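Local coordinates for UDP-N-Acetylenolpyruvylglucosamine Reductase (Thermus caldophilus, PDB 2GQT), which probably catalyses the NADPH-dependent, FAD-assisted reduction of UDP-N-acetylenolpyruvylglucosamine to UDP-N-acetylmuramate, a step in building the bacterial cell wall, at residues G190-N203 / M227-L239. Numbering follows the deposited sequence.
Sequences GQPKRKSAGCAFKN and MISLEHGNFIVNL. With FAD (flavin-adenine dinucleotide), chain C.
With CG turned away from its own backbone N (chi1 -153°), the N234 carboxamide lies nearly coplanar with the F201 ring and grips that residue's backbone twice: OD1 of N234 accepts from N of F201 at 2.9 Å, and ND2 of N234 gives a nearly straight bond of 3.0 Å to O of F201. The backbone O of N234 takes a third bond, from N of A200. An alanine in place of N234 would probably leave both backbone groups of F201 without these mates and let the chain beside C199, the likely proton donor, shift. In F235, CG instead lies anti to the carbonyl carbon (chi1 -72°), which sends its ring into the curve of 190-203. P192 CD sits 3.5 Å from the centroid of the F235 ring in a CH-pi contact, while C199 N lies over the opposite face. S196 OG meets the ring edge and also accepts from G198 N, an ST turn beside the flavin methyl C8M. Nearer the start of the loop, K193 N gives a 2.9 Å bond to E231 OE1, met on the syn side but 28° out of the carboxylate plane. The loop 190-203 thus lies between FAD and the connection between strands 226-228 and 236-238, which ends in a type I turn from H232 to F235, with F201 reaching helices 209-215 and 244-257.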
ATOM      1  N   GLY A 190      -4.820 -17.169  -7.712  1.00 16.21           N
ATOM      2  CA  GLY A 190      -6.267 -16.942  -7.779  1.00 15.94           C
ATOM      3  C   GLY A 190      -6.725 -15.493  -7.751  1.00 15.77           C
ATOM      4  O   GLY A 190      -7.917 -15.213  -7.877  1.00 15.84           O
ATOM      5  N   GLN A 191      -5.792 -14.567  -7.565  1.00 15.39           N
ATOM      6  CA  GLN A 191      -6.107 -13.144  -7.570  1.00 15.60           C
ATOM      7  C   GLN A 191      -6.249 -12.662  -9.021  1.00 15.67           C
ATOM      8  O   GLN A 191      -5.715 -13.299  -9.936  1.00 16.10           O
ATOM      9  CB  GLN A 191      -5.038 -12.378  -6.780  1.00 15.46           C
ATOM     10  CG  GLN A 191      -5.049 -12.795  -5.297  1.00 16.08           C
ATOM     11  CD  GLN A 191      -3.840 -12.345  -4.495  1.00 17.54           C
ATOM     12  OE1 GLN A 191      -3.198 -11.340  -4.807  1.00 18.69           O
ATOM     13  NE2 GLN A 191      -3.534 -13.091  -3.435  1.00 19.82           N
ATOM     14  N   PRO A 192      -7.025 -11.583  -9.251  1.00 15.98           N
ATOM     15  CA  PRO A 192      -7.268 -11.132 -10.621  1.00 17.21           C
ATOM     16  C   PRO A 192      -5.988 -10.955 -11.428  1.00 19.00           C
ATOM     17  O   PRO A 192      -5.032 -10.361 -10.933  1.00 19.01           O
ATOM     18  CB  PRO A 192      -7.961  -9.782 -10.420  1.00 16.63           C
ATOM     19  CG  PRO A 192      -8.694  -9.942  -9.137  1.00 15.35           C
ATOM     20  CD  PRO A 192      -7.768 -10.768  -8.272  1.00 15.71           C
ATOM     21  N   LYS A 193      -5.981 -11.479 -12.653  1.00 21.22           N
ATOM     22  CA  LYS A 193      -4.861 -11.319 -13.593  1.00 23.97           C
ATOM     23  C   LYS A 193      -4.237  -9.915 -13.544  1.00 25.29           C
ATOM     24  O   LYS A 193      -3.153  -9.693 -14.097  1.00 25.03           O
ATOM     25  CB  LYS A 193      -5.302 -11.678 -15.015  1.00 24.17           C
ATOM     26  CG  LYS A 193      -5.476 -13.172 -15.249  1.00 24.88           C
ATOM     27  CD  LYS A 193      -5.566 -13.524 -16.734  1.00 25.01           C
ATOM     28  CE  LYS A 193      -6.930 -13.182 -17.325  1.00 26.51           C
ATOM     29  NZ  LYS A 193      -7.070 -13.634 -18.740  1.00 27.06           N
ATOM     30  N   ARG A 194      -4.974  -8.983 -12.926  1.00 27.39           N
ATOM     31  CA  ARG A 194      -4.471  -7.764 -12.250  1.00 29.20           C
ATOM     32  C   ARG A 194      -5.324  -6.513 -12.496  1.00 30.19           C
ATOM     33  O   ARG A 194      -5.652  -6.201 -13.641  1.00 30.87           O
ATOM     34  CB  ARG A 194      -2.987  -7.487 -12.513  1.00 29.47           C
ATOM     35  CG  ARG A 194      -2.032  -8.051 -11.480  1.00 30.20           C
ATOM     36  CD  ARG A 194      -0.862  -7.108 -11.314  1.00 31.96           C
ATOM     37  NE  ARG A 194       0.358  -7.787 -10.881  1.00 32.99           N
ATOM     38  CZ  ARG A 194       1.517  -7.171 -10.660  1.00 33.61           C
ATOM     39  NH1 ARG A 194       1.622  -5.857 -10.832  1.00 33.30           N
ATOM     40  NH2 ARG A 194       2.575  -7.870 -10.272  1.00 34.52           N
ATOM     41  N   LYS A 195      -5.682  -5.834 -11.398  1.00 31.11           N
ATOM     42  CA  LYS A 195      -6.394  -4.533 -11.359  1.00 31.57           C
ATOM     43  C   LYS A 195      -7.259  -4.435 -10.093  1.00 31.46           C
ATOM     44  O   LYS A 195      -8.143  -5.269  -9.896  1.00 32.02           O
ATOM     45  CB  LYS A 195      -7.243  -4.272 -12.621  1.00 31.80           C
ATOM     46  CG  LYS A 195      -8.378  -5.275 -12.882  1.00 32.22           C
ATOM     47  CD  LYS A 195      -8.878  -5.170 -14.309  1.00 32.34           C
ATOM     48  CE  LYS A 195      -9.468  -6.478 -14.802  1.00 32.76           C
ATOM     49  NZ  LYS A 195      -9.883  -6.375 -16.229  1.00 34.25           N
ATOM     50  N   SER A 196      -6.998  -3.435  -9.242  1.00 31.04           N
ATOM     51  CA  SER A 196      -7.753  -3.237  -7.987  1.00 30.24           C
ATOM     52  C   SER A 196      -7.035  -2.338  -6.978  1.00 29.72           C
ATOM     53  O   SER A 196      -6.005  -1.741  -7.286  1.00 29.53           O
ATOM     54  CB  SER A 196      -8.011  -4.581  -7.309  1.00 30.30           C
ATOM     55  OG  SER A 196      -6.788  -5.143  -6.854  1.00 29.51           O
ATOM     56  N   ALA A 197      -7.596  -2.254  -5.771  1.00 28.96           N
ATOM     57  CA  ALA A 197      -6.879  -1.741  -4.603  1.00 28.31           C
ATOM     58  C   ALA A 197      -6.568  -2.912  -3.660  1.00 27.85           C
ATOM     59  O   ALA A 197      -6.449  -2.746  -2.440  1.00 27.34           O
ATOM     60  CB  ALA A 197      -7.689  -0.667  -3.898  1.00 28.40           C
ATOM     61  N   GLY A 198      -6.427  -4.099  -4.246  1.00 27.12           N
ATOM     62  CA  GLY A 198      -6.177  -5.318  -3.483  1.00 26.35           C
ATOM     63  C   GLY A 198      -7.434  -5.757  -2.772  1.00 25.56           C
ATOM     64  O   GLY A 198      -8.529  -5.309  -3.115  1.00 25.93           O
ATOM     65  N   CYS A 199      -7.277  -6.622  -1.776  1.00 24.65           N
ATOM     66  CA  CYS A 199      -8.409  -7.122  -1.002  1.00 23.91           C
ATOM     67  C   CYS A 199      -9.266  -5.962  -0.479  1.00 22.37           C
ATOM     68  O   CYS A 199      -8.776  -5.104   0.265  1.00 22.43           O
ATOM     69  CB  CYS A 199      -7.923  -8.015   0.144  1.00 24.47           C
ATOM     70  SG  CYS A 199      -7.248  -9.627  -0.375  1.00 28.76           S
ATOM     71  N   ALA A 200     -10.529  -5.924  -0.909  1.00 20.39           N
ATOM     72  CA  ALA A 200     -11.491  -4.907  -0.470  1.00 18.32           C
ATOM     73  C   ALA A 200     -11.778  -5.001   1.016  1.00 17.35           C
ATOM     74  O   ALA A 200     -11.797  -3.984   1.716  1.00 16.47           O
ATOM     75  CB  ALA A 200     -12.799  -5.035  -1.256  1.00 18.03           C
ATOM     76  N   PHE A 201     -11.999  -6.227   1.481  1.00 16.54           N
ATOM     77  CA  PHE A 201     -12.479  -6.480   2.830  1.00 16.85           C
ATOM     78  C   PHE A 201     -11.460  -7.210   3.690  1.00 18.11           C
ATOM     79  O   PHE A 201     -10.608  -7.939   3.176  1.00 18.41           O
ATOM     80  CB  PHE A 201     -13.795  -7.272   2.791  1.00 16.05           C
ATOM     81  CG  PHE A 201     -14.928  -6.523   2.146  1.00 14.47           C
ATOM     82  CD1 PHE A 201     -15.306  -6.788   0.835  1.00 13.96           C
ATOM     83  CD2 PHE A 201     -15.607  -5.536   2.848  1.00 13.27           C
ATOM     84  CE1 PHE A 201     -16.343  -6.076   0.236  1.00 12.65           C
ATOM     85  CE2 PHE A 201     -16.644  -4.818   2.253  1.00 12.60           C
ATOM     86  CZ  PHE A 201     -17.014  -5.096   0.949  1.00 13.30           C
ATOM     87  N   LYS A 202     -11.571  -6.984   4.998  1.00 19.38           N
ATOM     88  CA  LYS A 202     -10.866  -7.760   6.017  1.00 21.16           C
ATOM     89  C   LYS A 202     -11.542  -9.117   6.196  1.00 22.13           C
ATOM     90  O   LYS A 202     -12.725  -9.269   5.903  1.00 22.41           O
ATOM     91  CB  LYS A 202     -10.926  -7.034   7.363  1.00 20.87           C
ATOM     92  CG  LYS A 202     -10.166  -5.726   7.430  1.00 21.58           C
ATOM     93  CD  LYS A 202     -10.309  -5.095   8.811  1.00 21.84           C
ATOM     94  CE  LYS A 202      -9.330  -3.948   9.016  1.00 23.80           C
ATOM     95  NZ  LYS A 202      -9.681  -2.765   8.195  1.00 25.23           N
ATOM     96  N   ASN A 203     -10.802 -10.087   6.725  1.00 23.50           N
ATOM     97  CA  ASN A 203     -11.382 -11.377   7.089  1.00 24.75           C
ATOM     98  C   ASN A 203     -11.902 -11.388   8.531  1.00 25.30           C
ATOM     99  O   ASN A 203     -11.189 -10.969   9.451  1.00 25.54           O
ATOM    100  CB  ASN A 203     -10.360 -12.501   6.888  1.00 25.01           C
ATOM    101  CG  ASN A 203      -9.937 -12.665   5.438  1.00 25.88           C
ATOM    102  OD1 ASN A 203     -10.702 -12.389   4.513  1.00 26.69           O
ATOM    103  ND2 ASN A 203      -8.713 -13.130   5.234  1.00 27.12           N
ATOM    104  N   MET A 227     -17.184  -3.592 -10.334  1.00 12.59           N
ATOM    105  CA  MET A 227     -17.715  -4.951 -10.310  1.00 13.13           C
ATOM    106  C   MET A 227     -16.950  -5.814  -9.329  1.00 12.50           C
ATOM    107  O   MET A 227     -15.738  -5.673  -9.211  1.00 12.52           O
ATOM    108  CB  MET A 227     -17.659  -5.579 -11.712  1.00 13.42           C
ATOM    109  CG  MET A 227     -18.371  -6.923 -11.803  1.00 13.74           C
ATOM    110  SD  MET A 227     -18.318  -7.677 -13.424  1.00 16.06           S
ATOM    111  CE  MET A 227     -16.602  -8.150 -13.488  1.00 17.60           C
ATOM    112  N   ILE A 228     -17.649  -6.694  -8.614  1.00 12.07           N
ATOM    113  CA  ILE A 228     -16.983  -7.741  -7.849  1.00 12.71           C
ATOM    114  C   ILE A 228     -16.373  -8.721  -8.852  1.00 12.20           C
ATOM    115  O   ILE A 228     -17.088  -9.302  -9.684  1.00 12.03           O
ATOM    116  CB  ILE A 228     -17.940  -8.454  -6.876  1.00 12.81           C
ATOM    117  CG1 ILE A 228     -18.538  -7.441  -5.893  1.00 13.45           C
ATOM    118  CG2 ILE A 228     -17.201  -9.556  -6.129  1.00 13.47           C
ATOM    119  CD1 ILE A 228     -19.517  -8.015  -4.882  1.00 14.43           C
ATOM    120  N   SER A 229     -15.051  -8.870  -8.784  1.00 12.24           N
ATOM    121  CA  SER A 229     -14.308  -9.669  -9.741  1.00 12.72           C
ATOM    122  C   SER A 229     -14.884 -11.070  -9.912  1.00 13.14           C
ATOM    123  O   SER A 229     -15.274 -11.722  -8.943  1.00 13.17           O
ATOM    124  CB  SER A 229     -12.854  -9.769  -9.300  1.00 12.81           C
ATOM    125  OG  SER A 229     -12.160 -10.713 -10.086  1.00 14.29           O
ATOM    126  N   LEU A 230     -14.930 -11.523 -11.163  1.00 13.40           N
ATOM    127  CA  LEU A 230     -15.324 -12.893 -11.467  1.00 14.63           C
ATOM    128  C   LEU A 230     -14.227 -13.902 -11.085  1.00 14.88           C
ATOM    129  O   LEU A 230     -14.487 -15.100 -11.035  1.00 15.77           O
ATOM    130  CB  LEU A 230     -15.689 -13.032 -12.951  1.00 15.13           C
ATOM    131  CG  LEU A 230     -16.899 -12.256 -13.487  1.00 16.32           C
ATOM    132  CD1 LEU A 230     -16.948 -12.348 -15.010  1.00 18.10           C
ATOM    133  CD2 LEU A 230     -18.201 -12.772 -12.875  1.00 17.37           C
ATOM    134  N   GLU A 231     -13.015 -13.410 -10.814  1.00 15.01           N
ATOM    135  CA  GLU A 231     -11.861 -14.260 -10.497  1.00 15.65           C
ATOM    136  C   GLU A 231     -11.652 -14.475  -8.997  1.00 15.20           C
ATOM    137  O   GLU A 231     -11.102 -15.498  -8.583  1.00 15.95           O
ATOM    138  CB  GLU A 231     -10.581 -13.662 -11.085  1.00 15.95           C
ATOM    139  CG  GLU A 231     -10.506 -13.649 -12.601  1.00 17.39           C
ATOM    140  CD  GLU A 231      -9.351 -12.800 -13.095  1.00 18.96           C
ATOM    141  OE1 GLU A 231      -8.215 -13.320 -13.185  1.00 19.86           O
ATOM    142  OE2 GLU A 231      -9.576 -11.604 -13.372  1.00 20.31           O
ATOM    143  N   HIS A 232     -12.068 -13.499  -8.190  1.00 14.45           N
ATOM    144  CA  HIS A 232     -11.820 -13.512  -6.750  1.00 13.80           C
ATOM    145  C   HIS A 232     -12.809 -12.593  -6.050  1.00 13.58           C
ATOM    146  O   HIS A 232     -12.861 -11.400  -6.348  1.00 13.50           O
ATOM    147  CB  HIS A 232     -10.388 -13.042  -6.468  1.00 13.67           C
ATOM    148  CG  HIS A 232      -9.902 -13.354  -5.086  1.00 13.47           C
ATOM    149  ND1 HIS A 232     -10.516 -12.877  -3.945  1.00 14.00           N
ATOM    150  CD2 HIS A 232      -8.835 -14.074  -4.667  1.00 14.98           C
ATOM    151  CE1 HIS A 232      -9.848 -13.295  -2.885  1.00 14.61           C
ATOM    152  NE2 HIS A 232      -8.826 -14.026  -3.296  1.00 14.91           N
ATOM    153  N   GLY A 233     -13.567 -13.151  -5.110  1.00 13.38           N
ATOM    154  CA  GLY A 233     -14.651 -12.430  -4.450  1.00 13.73           C
ATOM    155  C   GLY A 233     -14.253 -11.205  -3.654  1.00 13.46           C
ATOM    156  O   GLY A 233     -15.057 -10.284  -3.496  1.00 13.77           O
ATOM    157  N   ASN A 234     -13.013 -11.185  -3.169  1.00 13.27           N
ATOM    158  CA  ASN A 234     -12.530 -10.068  -2.353  1.00 13.91           C
ATOM    159  C   ASN A 234     -11.848  -8.963  -3.166  1.00 13.63           C
ATOM    160  O   ASN A 234     -11.120  -8.131  -2.621  1.00 14.28           O
ATOM    161  CB  ASN A 234     -11.612 -10.556  -1.226  1.00 14.16           C
ATOM    162  CG  ASN A 234     -11.616  -9.616  -0.019  1.00 13.98           C
ATOM    163  OD1 ASN A 234     -12.486  -8.751   0.110  1.00 14.02           O
ATOM    164  ND2 ASN A 234     -10.635  -9.780   0.865  1.00 16.66           N
ATOM    165  N   PHE A 235     -12.084  -8.947  -4.474  1.00 14.12           N
ATOM    166  CA  PHE A 235     -11.574  -7.881  -5.323  1.00 14.58           C
ATOM    167  C   PHE A 235     -12.711  -7.159  -6.029  1.00 14.76           C
ATOM    168  O   PHE A 235     -13.571  -7.784  -6.659  1.00 14.07           O
ATOM    169  CB  PHE A 235     -10.558  -8.417  -6.331  1.00 15.09           C
ATOM    170  CG  PHE A 235      -9.241  -8.789  -5.713  1.00 15.14           C
ATOM    171  CD1 PHE A 235      -9.088  -9.994  -5.033  1.00 16.18           C
ATOM    172  CD2 PHE A 235      -8.150  -7.933  -5.804  1.00 15.90           C
ATOM    173  CE1 PHE A 235      -7.876 -10.339  -4.452  1.00 16.41           C
ATOM    174  CE2 PHE A 235      -6.924  -8.277  -5.228  1.00 16.22           C
ATOM    175  CZ  PHE A 235      -6.792  -9.484  -4.550  1.00 16.15           C
ATOM    176  N   ILE A 236     -12.736  -5.840  -5.871  1.00 15.43           N
ATOM    177  CA  ILE A 236     -13.601  -4.996  -6.675  1.00 16.24           C
ATOM    178  C   ILE A 236     -12.745  -4.376  -7.757  1.00 16.21           C
ATOM    179  O   ILE A 236     -11.687  -3.773  -7.491  1.00 17.48           O
ATOM    180  CB  ILE A 236     -14.332  -3.927  -5.840  1.00 16.52           C
ATOM    181  CG1 ILE A 236     -15.351  -4.617  -4.928  1.00 17.00           C
ATOM    182  CG2 ILE A 236     -14.999  -2.880  -6.751  1.00 17.57           C
ATOM    183  CD1 ILE A 236     -15.895  -3.752  -3.797  1.00 18.44           C
ATOM    184  N   VAL A 237     -13.189  -4.538  -8.988  1.00 16.16           N
ATOM    185  CA  VAL A 237     -12.421  -4.064 -10.113  1.00 16.49           C
ATOM    186  C   VAL A 237     -13.117  -2.913 -10.849  1.00 15.70           C
ATOM    187  O   VAL A 237     -14.353  -2.778 -10.835  1.00 15.53           O
ATOM    188  CB  VAL A 237     -12.040  -5.237 -11.053  1.00 17.20           C
ATOM    189  CG1 VAL A 237     -11.192  -6.278 -10.302  1.00 18.52           C
ATOM    190  CG2 VAL A 237     -13.286  -5.886 -11.636  1.00 17.59           C
ATOM    191  N   ASN A 238     -12.290  -2.072 -11.463  1.00 15.42           N
ATOM    192  CA  ASN A 238     -12.720  -0.917 -12.231  1.00 15.63           C
ATOM    193  C   ASN A 238     -12.671  -1.284 -13.709  1.00 16.42           C
ATOM    194  O   ASN A 238     -11.593  -1.474 -14.268  1.00 17.05           O
ATOM    195  CB  ASN A 238     -11.777   0.256 -11.905  1.00 15.36           C
ATOM    196  CG  ASN A 238     -12.137   1.556 -12.619  1.00 15.86           C
ATOM    197  OD1 ASN A 238     -11.552   2.604 -12.329  1.00 16.80           O
ATOM    198  ND2 ASN A 238     -13.077   1.500 -13.554  1.00 13.83           N
ATOM    199  N   LEU A 239     -13.842  -1.407 -14.329  1.00 16.80           N
ATOM    200  CA  LEU A 239     -13.946  -1.857 -15.722  1.00 17.77           C
ATOM    201  C   LEU A 239     -13.678  -0.749 -16.743  1.00 18.39           C
ATOM    202  O   LEU A 239     -13.657  -1.002 -17.950  1.00 18.68           O
ATOM    203  CB  LEU A 239     -15.308  -2.507 -15.979  1.00 17.70           C
ATOM    204  CG  LEU A 239     -15.606  -3.787 -15.186  1.00 18.59           C
ATOM    205  CD1 LEU A 239     -17.036  -4.219 -15.412  1.00 18.84           C
ATOM    206  CD2 LEU A 239     -14.667  -4.926 -15.550  1.00 20.12           C
TER
HETATM  207  PA  FAD C 601      -1.036   3.983  -0.271  1.00  6.88           P
HETATM  208  O1A FAD C 601      -2.192   3.202  -0.737  1.00  7.23           O
HETATM  209  O2A FAD C 601      -0.504   5.091  -1.095  1.00  6.86           O
HETATM  210  O5B FAD C 601      -1.300   4.566   1.181  1.00  7.10           O
HETATM  211  C5B FAD C 601      -1.810   3.701   2.203  1.00  8.23           C
HETATM  212  C4B FAD C 601      -1.649   4.354   3.558  1.00  8.05           C
HETATM  213  O4B FAD C 601      -0.240   4.497   3.834  1.00  7.34           O
HETATM  214  C3B FAD C 601      -2.252   5.763   3.657  1.00  8.81           C
HETATM  215  O3B FAD C 601      -2.690   5.953   5.003  1.00 10.30           O
HETATM  216  C2B FAD C 601      -1.051   6.652   3.361  1.00  8.26           C
HETATM  217  O2B FAD C 601      -1.193   7.956   3.923  1.00  8.97           O
HETATM  218  C1B FAD C 601       0.046   5.896   4.082  1.00  8.04           C
HETATM  219  N9A FAD C 601       1.420   6.164   3.608  1.00  7.32           N
HETATM  220  C8A FAD C 601       1.898   5.964   2.369  1.00  7.52           C
HETATM  221  N7A FAD C 601       3.190   6.300   2.345  1.00  7.47           N
HETATM  222  C5A FAD C 601       3.542   6.688   3.575  1.00  7.00           C
HETATM  223  C6A FAD C 601       4.720   7.163   4.165  1.00  6.91           C
HETATM  224  N6A FAD C 601       5.870   7.290   3.490  1.00  8.04           N
HETATM  225  N1A FAD C 601       4.698   7.482   5.475  1.00  8.05           N
HETATM  226  C2A FAD C 601       3.573   7.372   6.197  1.00  8.65           C
HETATM  227  N3A FAD C 601       2.424   6.941   5.684  1.00  8.09           N
HETATM  228  C4A FAD C 601       2.406   6.607   4.379  1.00  7.09           C
HETATM  229  N1  FAD C 601      -1.610  -5.597   1.231  1.00 10.78           N
HETATM  230  C2  FAD C 601      -1.090  -6.569   2.058  1.00 10.76           C
HETATM  231  O2  FAD C 601      -0.891  -6.320   3.238  1.00 11.23           O
HETATM  232  N3  FAD C 601      -0.820  -7.838   1.554  1.00 10.66           N
HETATM  233  C4  FAD C 601      -1.035  -8.156   0.219  1.00 10.75           C
HETATM  234  O4  FAD C 601      -0.773  -9.290  -0.194  1.00 11.26           O
HETATM  235  C4X FAD C 601      -1.551  -7.163  -0.612  1.00 10.21           C
HETATM  236  N5  FAD C 601      -1.793  -7.440  -1.955  1.00 11.95           N
HETATM  237  C5X FAD C 601      -2.250  -6.417  -2.796  1.00 11.12           C
HETATM  238  C6  FAD C 601      -2.424  -6.685  -4.154  1.00 11.84           C
HETATM  239  C7  FAD C 601      -2.863  -5.691  -5.023  1.00 12.13           C
HETATM  240  C7M FAD C 601      -3.034  -6.006  -6.514  1.00 13.44           C
HETATM  241  C8  FAD C 601      -3.137  -4.415  -4.517  1.00 11.92           C
HETATM  242  C8M FAD C 601      -3.628  -3.306  -5.458  1.00 12.56           C
HETATM  243  C9  FAD C 601      -2.972  -4.151  -3.160  1.00 11.32           C
HETATM  244  C9A FAD C 601      -2.528  -5.143  -2.285  1.00 11.55           C
HETATM  245  N10 FAD C 601      -2.355  -4.889  -0.914  1.00 10.88           N
HETATM  246  C10 FAD C 601      -1.837  -5.893  -0.099  1.00 10.28           C
HETATM  247  C1' FAD C 601      -2.730  -3.590  -0.297  1.00  9.70           C
HETATM  248  C2' FAD C 601      -1.610  -2.543  -0.405  1.00  9.86           C
HETATM  249  O2' FAD C 601      -0.672  -2.900  -1.439  1.00  9.75           O
HETATM  250  C3' FAD C 601      -0.840  -2.375   0.906  1.00  9.30           C
HETATM  251  O3' FAD C 601      -1.728  -1.913   1.933  1.00 10.00           O
HETATM  252  C4' FAD C 601       0.350  -1.418   0.749  1.00  9.36           C
HETATM  253  O4' FAD C 601       1.154  -1.470   1.929  1.00 10.41           O
HETATM  254  C5' FAD C 601      -0.062   0.029   0.487  1.00  8.62           C
HETATM  255  O5' FAD C 601       1.131   0.745   0.163  1.00  7.88           O
HETATM  256  P   FAD C 601       1.050   2.003  -0.816  1.00  7.79           P
HETATM  257  O1P FAD C 601       2.419   2.545  -0.911  1.00  7.60           O
HETATM  258  O2P FAD C 601       0.305   1.688  -2.053  1.00  7.81           O
HETATM  259  O3P FAD C 601       0.190   2.989   0.115  1.00  7.28           O
HETATM  260  O   HOH W   1      -6.897 -15.417 -11.404  1.00 25.71           O
HETATM  261  O   HOH W   2      -5.766 -15.171  -2.767  1.00 32.55           O
HETATM  262  O   HOH W   3      -8.068  -9.657 -14.136  1.00 24.64           O